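Local coordinates for protein Ufm1-specific protease (Caenorhabditis elegans, PDB 5EJJ) that is a thiol protease that hydrolyses the peptide bond at the C-terminal glycine of the ubiquitin-like modifier Ufm1, and is needed to bring certain odorant receptors to olfactory cilia, at residues S544-S547 against F551-M554. Residues are numbered along the deposited sequence; the frame is centred on the assembly and turned at random.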
loop_
_atom_site.group_PDB
_atom_site.type_symbol
_atom_site.label_atom_id
_atom_site.label_comp_id
_atom_site.label_asym_id
_atom_site.label_seq_id
_atom_site.Cartn_x
_atom_site.Cartn_y
_atom_site.Cartn_z
ATOM N N SER A 544 14.053 -30.523 -5.657
ATOM C CA SER A 544 13.517 -31.786 -6.170
ATOM C C SER A 544 12.035 -31.674 -6.567
ATOM O O SER A 544 11.276 -32.641 -6.455
ATOM C CB SER A 544 13.664 -32.875 -5.101
ATOM O OG SER A 544 12.766 -32.655 -4.018
ATOM N N PHE A 545 11.631 -30.489 -7.017
ATOM C CA PHE A 545 10.262 -30.225 -7.454
ATOM C C PHE A 545 10.253 -30.149 -8.976
ATOM O O PHE A 545 9.259 -30.474 -9.622
ATOM C CB PHE A 545 9.773 -28.916 -6.830
ATOM C CG PHE A 545 8.372 -28.508 -7.220
ATOM C CD1 PHE A 545 7.262 -29.125 -6.652
ATOM C CD2 PHE A 545 8.165 -27.452 -8.105
ATOM C CE1 PHE A 545 5.959 -28.717 -6.983
ATOM C CE2 PHE A 545 6.868 -27.042 -8.440
ATOM C CZ PHE A 545 5.764 -27.678 -7.876
ATOM N N TRP A 546 11.381 -29.739 -9.547
ATOM C CA TRP A 546 11.513 -29.667 -10.996
ATOM C C TRP A 546 11.998 -30.996 -11.608
ATOM O O TRP A 546 13.008 -31.557 -11.163
ATOM C CB TRP A 546 12.468 -28.533 -11.377
ATOM C CG TRP A 546 12.217 -27.233 -10.654
ATOM C CD1 TRP A 546 13.102 -26.546 -9.874
ATOM C CD2 TRP A 546 11.005 -26.466 -10.650
ATOM N NE1 TRP A 546 12.521 -25.402 -9.391
ATOM C CE2 TRP A 546 11.231 -25.332 -9.850
ATOM C CE3 TRP A 546 9.752 -26.626 -11.250
ATOM C CZ2 TRP A 546 10.253 -24.370 -9.634
ATOM C CZ3 TRP A 546 8.788 -25.670 -11.034
ATOM C CH2 TRP A 546 9.040 -24.559 -10.236
ATOM N N SER A 547 11.284 -31.489 -12.626
ATOM C CA SER A 547 11.639 -32.747 -13.301
ATOM C C SER A 547 13.027 -32.675 -13.957
ATOM O O SER A 547 13.282 -31.823 -14.813
ATOM C CB SER A 547 10.567 -33.129 -14.337
ATOM O OG SER A 547 10.764 -34.437 -14.862
ATOM N N PHE A 551 13.413 -30.120 -19.872
ATOM C CA PHE A 551 14.010 -28.787 -20.001
ATOM C C PHE A 551 13.007 -27.705 -19.625
ATOM O O PHE A 551 11.831 -27.825 -19.936
ATOM C CB PHE A 551 14.592 -28.561 -21.407
ATOM C CG PHE A 551 13.594 -28.100 -22.427
ATOM C CD1 PHE A 551 12.928 -29.008 -23.223
ATOM C CD2 PHE A 551 13.343 -26.741 -22.613
ATOM C CE1 PHE A 551 12.010 -28.568 -24.176
ATOM C CE2 PHE A 551 12.416 -26.300 -23.545
ATOM C CZ PHE A 551 11.760 -27.205 -24.338
ATOM N N TYR A 552 13.464 -26.654 -18.950
ATOM C CA TYR A 552 12.551 -25.633 -18.430
ATOM C C TYR A 552 12.839 -24.240 -18.996
ATOM O O TYR A 552 13.999 -23.838 -19.093
ATOM C CB TYR A 552 12.629 -25.591 -16.907
ATOM C CG TYR A 552 11.850 -26.677 -16.193
ATOM C CD1 TYR A 552 10.649 -26.394 -15.575
ATOM C CD2 TYR A 552 12.333 -27.972 -16.100
ATOM C CE1 TYR A 552 9.934 -27.369 -14.895
ATOM C CE2 TYR A 552 11.616 -28.957 -15.423
ATOM C CZ TYR A 552 10.412 -28.641 -14.831
ATOM O OH TYR A 552 9.671 -29.584 -14.155
ATOM N N ASN A 553 11.784 -23.516 -19.378
ATOM C CA ASN A 553 11.912 -22.106 -19.768
ATOM C C ASN A 553 11.342 -21.132 -18.703
ATOM O O ASN A 553 10.405 -21.464 -17.970
ATOM C CB ASN A 553 11.325 -21.855 -21.171
ATOM C CG ASN A 553 12.351 -22.086 -22.300
ATOM O OD1 ASN A 553 13.503 -22.432 -22.036
ATOM N ND2 ASN A 553 11.928 -21.899 -23.553
ATOM N N MET A 554 11.937 -19.947 -18.599
ATOM C CA MET A 554 11.566 -18.973 -17.568
ATOM C C MET A 554 11.406 -17.569 -18.162
ATOM O O MET A 554 12.322 -17.040 -18.823
ATOM C CB MET A 554 12.624 -18.950 -16.460
ATOM C CG MET A 554 12.129 -19.400 -15.096
ATOM S SD MET A 554 13.455 -19.901 -13.951
ATOM C CE MET A 554 14.304 -21.137 -14.929
#
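Tyr552 OH accepts a hydrogen bond from the backbone N of Ser547, 2.9 Å away and somewhat bent, with 149° at the hydrogen. The bond ties the loop between strands 540-542 and 552-557 to the latter strand, in the antiparallel sheet of the C78 cysteine-protease domain. A tyrosine suits the place because its ring spans the gap between two backbones whose CA atoms, Trp546 to Tyr552, are 8.5 Å apart, and its hydroxyl then serves a loop amide. The bond from CA to CB of Tyr552 points toward the loop, and with CG anti to the carbonyl carbon (chi1 -79°) the ring continues across to Ser547 N. Its edge also meets Ser547 O, which lies near the ring plane, 3.4 Å from Tyr552 CE2. Trp546 brings apolar bulk: its benzo ring and the tyrosine ring meet obliquely, planes at 66°, and both side chains rest on Ile493 of strand 491-494. Trp546 also packs edge-to-face with Phe516, and its side chain lies about 8 Å from that of Asp520, a probable active-site residue. Small Ser547 sets its CB beside the phenol oxygen while its OG is hydrogen-bonded to His550 ND1. At the closest point between the two aromatic side chains, Trp546 CE3 lies 3.7 Å from Tyr552 CE1.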